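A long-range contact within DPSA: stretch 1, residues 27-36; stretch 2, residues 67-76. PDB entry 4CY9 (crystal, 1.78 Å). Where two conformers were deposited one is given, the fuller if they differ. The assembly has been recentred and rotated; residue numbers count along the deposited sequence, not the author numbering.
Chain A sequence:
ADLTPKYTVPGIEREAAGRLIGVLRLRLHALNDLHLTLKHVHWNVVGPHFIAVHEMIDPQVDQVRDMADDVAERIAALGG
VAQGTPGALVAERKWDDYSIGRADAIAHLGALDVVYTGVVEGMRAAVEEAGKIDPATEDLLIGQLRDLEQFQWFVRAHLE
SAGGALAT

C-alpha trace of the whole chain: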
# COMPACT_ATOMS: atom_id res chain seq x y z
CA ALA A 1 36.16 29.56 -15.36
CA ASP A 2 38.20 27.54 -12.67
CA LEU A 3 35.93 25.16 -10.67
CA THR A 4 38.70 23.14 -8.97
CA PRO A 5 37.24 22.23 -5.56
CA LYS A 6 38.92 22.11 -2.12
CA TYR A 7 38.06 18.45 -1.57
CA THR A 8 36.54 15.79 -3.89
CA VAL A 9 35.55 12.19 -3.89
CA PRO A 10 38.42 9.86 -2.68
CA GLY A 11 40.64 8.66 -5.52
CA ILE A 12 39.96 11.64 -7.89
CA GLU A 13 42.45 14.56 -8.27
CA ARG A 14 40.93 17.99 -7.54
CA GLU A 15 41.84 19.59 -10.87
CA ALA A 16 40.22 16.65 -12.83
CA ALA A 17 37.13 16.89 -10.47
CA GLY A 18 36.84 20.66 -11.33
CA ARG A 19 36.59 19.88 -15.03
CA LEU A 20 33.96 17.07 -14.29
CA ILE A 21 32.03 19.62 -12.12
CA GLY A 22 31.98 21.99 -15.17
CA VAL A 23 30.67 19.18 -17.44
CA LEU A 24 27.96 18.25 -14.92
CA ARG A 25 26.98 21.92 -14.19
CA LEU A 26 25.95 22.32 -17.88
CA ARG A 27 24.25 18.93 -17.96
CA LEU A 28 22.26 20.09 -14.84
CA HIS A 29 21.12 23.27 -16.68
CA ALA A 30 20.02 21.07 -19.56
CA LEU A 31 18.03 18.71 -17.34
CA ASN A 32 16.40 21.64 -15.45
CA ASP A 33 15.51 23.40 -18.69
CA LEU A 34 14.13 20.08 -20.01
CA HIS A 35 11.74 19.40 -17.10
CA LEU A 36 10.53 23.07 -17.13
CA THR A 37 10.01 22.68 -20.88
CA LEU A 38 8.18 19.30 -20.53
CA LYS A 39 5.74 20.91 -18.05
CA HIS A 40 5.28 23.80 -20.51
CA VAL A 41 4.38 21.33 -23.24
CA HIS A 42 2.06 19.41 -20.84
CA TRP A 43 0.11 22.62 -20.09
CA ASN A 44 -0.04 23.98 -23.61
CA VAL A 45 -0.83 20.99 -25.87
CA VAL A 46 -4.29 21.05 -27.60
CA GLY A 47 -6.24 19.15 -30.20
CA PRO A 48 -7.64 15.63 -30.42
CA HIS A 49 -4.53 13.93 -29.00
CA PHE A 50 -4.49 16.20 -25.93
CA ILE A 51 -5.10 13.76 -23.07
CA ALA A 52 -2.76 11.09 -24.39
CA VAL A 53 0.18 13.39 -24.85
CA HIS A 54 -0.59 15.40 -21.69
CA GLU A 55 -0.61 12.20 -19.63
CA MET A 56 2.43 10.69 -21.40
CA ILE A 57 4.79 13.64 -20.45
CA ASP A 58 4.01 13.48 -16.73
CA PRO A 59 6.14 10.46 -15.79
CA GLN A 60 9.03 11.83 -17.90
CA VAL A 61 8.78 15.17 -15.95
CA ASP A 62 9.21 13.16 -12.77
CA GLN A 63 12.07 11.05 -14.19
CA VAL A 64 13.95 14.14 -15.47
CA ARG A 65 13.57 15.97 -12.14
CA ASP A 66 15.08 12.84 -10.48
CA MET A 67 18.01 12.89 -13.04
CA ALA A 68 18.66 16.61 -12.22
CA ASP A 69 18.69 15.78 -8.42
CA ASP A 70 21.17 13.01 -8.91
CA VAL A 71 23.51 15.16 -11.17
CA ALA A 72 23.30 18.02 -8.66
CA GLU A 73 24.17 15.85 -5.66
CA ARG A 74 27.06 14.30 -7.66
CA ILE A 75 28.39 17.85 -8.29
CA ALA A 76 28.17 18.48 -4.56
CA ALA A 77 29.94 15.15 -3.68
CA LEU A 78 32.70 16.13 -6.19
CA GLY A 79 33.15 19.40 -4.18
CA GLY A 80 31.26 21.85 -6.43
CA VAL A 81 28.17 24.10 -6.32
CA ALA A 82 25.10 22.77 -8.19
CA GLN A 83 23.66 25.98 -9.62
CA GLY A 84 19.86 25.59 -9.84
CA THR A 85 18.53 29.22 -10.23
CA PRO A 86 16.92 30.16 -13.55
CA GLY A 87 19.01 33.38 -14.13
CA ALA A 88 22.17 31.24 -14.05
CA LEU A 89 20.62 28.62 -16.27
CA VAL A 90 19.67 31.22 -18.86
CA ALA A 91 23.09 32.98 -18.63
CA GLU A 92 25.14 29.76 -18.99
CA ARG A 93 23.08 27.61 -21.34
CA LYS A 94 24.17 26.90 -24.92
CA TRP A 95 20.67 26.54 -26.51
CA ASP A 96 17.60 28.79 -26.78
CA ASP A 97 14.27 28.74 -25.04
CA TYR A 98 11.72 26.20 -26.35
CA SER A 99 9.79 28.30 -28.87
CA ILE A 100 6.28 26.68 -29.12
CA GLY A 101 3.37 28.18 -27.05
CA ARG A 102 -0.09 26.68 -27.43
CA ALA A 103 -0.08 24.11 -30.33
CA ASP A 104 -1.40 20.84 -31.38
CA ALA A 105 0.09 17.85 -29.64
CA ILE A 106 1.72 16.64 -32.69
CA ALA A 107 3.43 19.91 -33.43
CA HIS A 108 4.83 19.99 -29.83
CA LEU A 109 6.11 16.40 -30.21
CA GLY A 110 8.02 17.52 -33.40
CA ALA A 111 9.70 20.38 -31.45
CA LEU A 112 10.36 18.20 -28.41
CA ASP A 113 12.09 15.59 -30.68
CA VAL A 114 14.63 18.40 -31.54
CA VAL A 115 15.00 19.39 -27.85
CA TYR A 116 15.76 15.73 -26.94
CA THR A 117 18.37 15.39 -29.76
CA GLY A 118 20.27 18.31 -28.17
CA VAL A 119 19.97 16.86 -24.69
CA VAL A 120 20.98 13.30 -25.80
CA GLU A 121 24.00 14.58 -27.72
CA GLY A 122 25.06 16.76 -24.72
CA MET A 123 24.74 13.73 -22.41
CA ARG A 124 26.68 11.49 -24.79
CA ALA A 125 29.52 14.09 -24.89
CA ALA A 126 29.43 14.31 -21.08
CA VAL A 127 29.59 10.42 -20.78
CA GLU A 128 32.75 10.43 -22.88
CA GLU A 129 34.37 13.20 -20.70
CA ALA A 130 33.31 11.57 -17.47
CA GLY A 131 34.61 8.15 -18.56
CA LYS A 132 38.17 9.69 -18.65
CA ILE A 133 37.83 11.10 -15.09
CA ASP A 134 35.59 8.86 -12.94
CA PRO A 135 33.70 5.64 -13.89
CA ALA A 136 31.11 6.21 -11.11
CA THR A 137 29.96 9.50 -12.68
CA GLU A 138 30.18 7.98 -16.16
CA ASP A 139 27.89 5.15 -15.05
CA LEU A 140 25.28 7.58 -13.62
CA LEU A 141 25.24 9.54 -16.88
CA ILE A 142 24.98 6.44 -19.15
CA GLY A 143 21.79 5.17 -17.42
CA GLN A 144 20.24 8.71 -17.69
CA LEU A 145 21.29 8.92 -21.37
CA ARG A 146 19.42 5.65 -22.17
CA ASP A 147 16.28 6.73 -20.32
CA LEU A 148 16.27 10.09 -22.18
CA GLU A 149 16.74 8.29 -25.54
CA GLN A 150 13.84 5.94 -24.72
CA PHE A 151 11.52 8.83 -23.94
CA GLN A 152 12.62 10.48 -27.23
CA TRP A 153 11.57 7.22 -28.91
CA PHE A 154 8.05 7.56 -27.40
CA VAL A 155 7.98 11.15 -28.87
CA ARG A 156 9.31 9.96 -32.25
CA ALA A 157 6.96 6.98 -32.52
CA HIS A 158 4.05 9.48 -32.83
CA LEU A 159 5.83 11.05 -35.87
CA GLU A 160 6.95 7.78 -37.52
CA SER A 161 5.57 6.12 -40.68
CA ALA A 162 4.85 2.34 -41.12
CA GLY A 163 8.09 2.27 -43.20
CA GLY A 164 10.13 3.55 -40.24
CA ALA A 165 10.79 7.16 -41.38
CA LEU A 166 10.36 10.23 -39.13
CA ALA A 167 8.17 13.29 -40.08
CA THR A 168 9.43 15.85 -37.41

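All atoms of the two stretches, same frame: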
# COMPACT_ATOMS: atom_id res chain seq x y z
N ARG A 27 25.25 19.94 -17.77
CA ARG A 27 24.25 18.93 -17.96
C ARG A 27 23.08 19.23 -16.97
O ARG A 27 21.92 18.94 -17.35
CB ARG A 27 24.77 17.56 -17.58
CG ARG A 27 25.81 17.03 -18.64
CD ARG A 27 25.25 16.96 -20.05
NE ARG A 27 25.50 18.20 -20.79
CZ ARG A 27 24.65 18.75 -21.67
NH1 ARG A 27 23.37 18.28 -21.89
NH2 ARG A 27 25.10 19.75 -22.49
N LEU A 28 23.37 19.73 -15.78
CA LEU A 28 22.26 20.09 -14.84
C LEU A 28 21.41 21.24 -15.41
O LEU A 28 20.16 21.15 -15.40
CB LEU A 28 22.85 20.47 -13.48
CG LEU A 28 21.83 20.98 -12.45
CD1 LEU A 28 20.76 19.84 -12.16
CD2 LEU A 28 22.61 21.20 -11.13
N HIS A 29 22.02 22.29 -16.03
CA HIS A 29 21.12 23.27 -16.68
C HIS A 29 20.26 22.65 -17.75
O HIS A 29 19.13 23.00 -17.89
CB HIS A 29 22.05 24.36 -17.38
CG HIS A 29 22.78 25.21 -16.37
ND1 HIS A 29 22.23 25.63 -15.19
CD2 HIS A 29 24.06 25.77 -16.45
CE1 HIS A 29 23.16 26.41 -14.54
NE2 HIS A 29 24.26 26.47 -15.29
N ALA A 30 20.85 21.73 -18.53
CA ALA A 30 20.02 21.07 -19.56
C ALA A 30 18.85 20.26 -18.98
O ALA A 30 17.76 20.29 -19.59
CB ALA A 30 20.84 20.22 -20.57
N LEU A 31 19.11 19.54 -17.90
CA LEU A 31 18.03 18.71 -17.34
C LEU A 31 16.99 19.64 -16.69
O LEU A 31 15.79 19.36 -16.82
CB LEU A 31 18.62 17.77 -16.26
CG LEU A 31 19.46 16.65 -16.96
CD1 LEU A 31 20.23 15.96 -15.75
CD2 LEU A 31 18.55 15.57 -17.64
N ASN A 32 17.42 20.76 -16.06
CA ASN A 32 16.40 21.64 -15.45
C ASN A 32 15.61 22.32 -16.52
O ASN A 32 14.38 22.42 -16.43
CB ASN A 32 17.11 22.68 -14.60
CG ASN A 32 17.54 22.09 -13.23
OD1 ASN A 32 17.01 21.08 -12.75
ND2 ASN A 32 18.54 22.80 -12.56
N ASP A 33 16.30 22.77 -17.60
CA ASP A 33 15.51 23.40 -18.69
C ASP A 33 14.57 22.34 -19.32
O ASP A 33 13.40 22.64 -19.61
CB ASP A 33 16.54 23.88 -19.73
CG ASP A 33 15.95 24.89 -20.76
OD1 ASP A 33 14.71 24.94 -21.01
OD2 ASP A 33 16.82 25.67 -21.24
N LEU A 34 15.00 21.06 -19.40
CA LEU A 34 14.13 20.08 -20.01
C LEU A 34 12.88 19.82 -19.12
O LEU A 34 11.78 19.77 -19.69
CB LEU A 34 14.91 18.71 -20.09
CG LEU A 34 14.04 17.57 -20.67
CD1 LEU A 34 13.54 17.87 -22.13
CD2 LEU A 34 15.02 16.32 -20.84
N HIS A 35 13.03 19.64 -17.80
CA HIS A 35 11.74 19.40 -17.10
C HIS A 35 10.81 20.64 -17.02
O HIS A 35 9.60 20.50 -17.07
CB HIS A 35 11.90 18.77 -15.70
CG HIS A 35 12.59 19.62 -14.65
ND1 HIS A 35 11.91 20.55 -13.89
CD2 HIS A 35 13.85 19.46 -14.06
CE1 HIS A 35 12.78 21.09 -12.92
NE2 HIS A 35 13.96 20.43 -13.03
N LEU A 36 11.39 21.85 -17.01
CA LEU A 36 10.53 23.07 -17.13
C LEU A 36 9.85 23.02 -18.50
O LEU A 36 8.63 23.33 -18.60
CB LEU A 36 11.44 24.38 -17.13
CG LEU A 36 12.03 24.53 -15.72
CD1 LEU A 36 13.10 25.69 -15.80
CD2 LEU A 36 10.99 25.02 -14.65
N MET A 67 16.65 12.82 -12.39
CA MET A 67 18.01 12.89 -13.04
C MET A 67 18.71 14.20 -12.60
O MET A 67 19.91 14.12 -12.22
CB MET A 67 17.85 12.97 -14.61
CG MET A 67 17.34 11.56 -15.11
SD MET A 67 17.28 11.88 -16.93
CE MET A 67 16.24 10.46 -17.31
N ALA A 68 18.01 15.32 -12.57
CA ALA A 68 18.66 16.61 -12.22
C ALA A 68 19.15 16.52 -10.76
O ALA A 68 20.25 16.96 -10.43
CB ALA A 68 17.62 17.78 -12.37
N ASP A 69 18.31 15.97 -9.84
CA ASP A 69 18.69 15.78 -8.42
C ASP A 69 19.95 14.98 -8.34
O ASP A 69 20.88 15.33 -7.54
CB ASP A 69 17.61 14.93 -7.64
CG ASP A 69 16.40 15.75 -7.27
OD1 ASP A 69 16.65 16.96 -7.16
OD2 ASP A 69 15.24 15.23 -7.05
N ASP A 70 20.02 13.89 -9.12
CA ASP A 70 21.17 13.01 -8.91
C ASP A 70 22.46 13.66 -9.52
O ASP A 70 23.57 13.51 -8.96
CB ASP A 70 20.98 11.66 -9.66
CG ASP A 70 19.94 10.76 -8.94
OD1 ASP A 70 19.73 10.97 -7.70
OD2 ASP A 70 19.37 9.89 -9.56
N VAL A 71 22.29 14.39 -10.67
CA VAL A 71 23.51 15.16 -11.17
C VAL A 71 23.92 16.21 -10.18
O VAL A 71 25.12 16.40 -9.89
CB VAL A 71 23.20 15.76 -12.56
CG1 VAL A 71 24.30 16.77 -13.00
CG2 VAL A 71 23.05 14.61 -13.62
N ALA A 72 22.94 16.97 -9.64
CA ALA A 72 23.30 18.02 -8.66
C ALA A 72 24.04 17.47 -7.44
O ALA A 72 25.00 18.10 -7.00
CB ALA A 72 21.98 18.75 -8.18
N GLU A 73 23.53 16.37 -6.87
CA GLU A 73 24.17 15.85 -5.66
C GLU A 73 25.56 15.24 -6.02
O GLU A 73 26.42 15.20 -5.17
CB GLU A 73 23.28 14.78 -5.00
CG GLU A 73 22.10 15.66 -4.42
CD GLU A 73 21.20 14.84 -3.42
OE1 GLU A 73 21.24 13.59 -3.56
OE2 GLU A 73 20.37 15.47 -2.80
N ARG A 74 25.71 14.84 -7.29
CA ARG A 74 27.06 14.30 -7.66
C ARG A 74 28.03 15.48 -7.80
O ARG A 74 29.21 15.40 -7.35
CB ARG A 74 26.95 13.58 -9.04
CG ARG A 74 28.33 12.94 -9.40
CD ARG A 74 28.65 11.85 -8.30
NE ARG A 74 29.93 11.15 -8.68
CZ ARG A 74 30.51 10.29 -7.83
NH1 ARG A 74 29.95 10.07 -6.62
NH2 ARG A 74 31.69 9.73 -8.19
N ILE A 75 27.55 16.59 -8.32
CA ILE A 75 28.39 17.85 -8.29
C ILE A 75 28.81 18.17 -6.87
O ILE A 75 29.98 18.48 -6.58
CB ILE A 75 27.58 19.03 -8.84
CG1 ILE A 75 27.50 18.90 -10.43
CG2 ILE A 75 28.34 20.35 -8.52
CD1 ILE A 75 26.43 19.85 -11.09
N ALA A 76 27.83 18.11 -5.93
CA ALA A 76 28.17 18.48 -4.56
C ALA A 76 29.16 17.48 -3.93
O ALA A 76 30.17 17.90 -3.28
CB ALA A 76 26.82 18.50 -3.73

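Two nearly antiparallel helices meet here through a compact apolar contact, in which leucines of the first pack against alanines and larger apolar side chains of the second and no hydrogen bond crosses between them. The axes approach to 9.2 Å with 158° between their N-to-C directions, and each backbone satisfies its own amides through i to i+4 hydrogen bonds, such as Leu31 N to Arg27 O and Ala72 N to Ala68 O, so the contact is one of packing, in which leucine side chains also touch the backbone at Ala68.

The nearest backbone pair is Leu31 and Ala68, their CA atoms 5.6 Å apart; the alanine methyl takes little room, and Leu31 CB lies 4.0 Å from Ala68 CB. Leu28 is the knob of the interface, seated among Ala68, Val71, Ala72 and Ile75. Leu28 CD2 lies 3.9 Å from Ala72 CB and 4.1 Å from Ile75 CD1, and Leu28 CD1 is 3.8 Å from Ala68 CB. Val71 and Ile75 are branched and apolar: Val71 points toward the first helix and touches both leucines, with Leu28 CB 4.0 Å from Val71 CG1, and Ile75 meets the end of Leu28. One turn on, Leu31 sets CD1 3.8 Å from Val71 CG2 and CD2 4.0 Å from Met67 SD, a thioether apolar enough to suit a leucine methyl.

Polar groups border this patch. His35 NE2 donates to Asn32 OD1 at 3.1 Å within the first helix, giving the amide oxygen a partner where it faces a methyl that offers none: Ala68 CB lies 3.4 Å from Asn32 OD1. The same methyl meets the edge of the His35 ring.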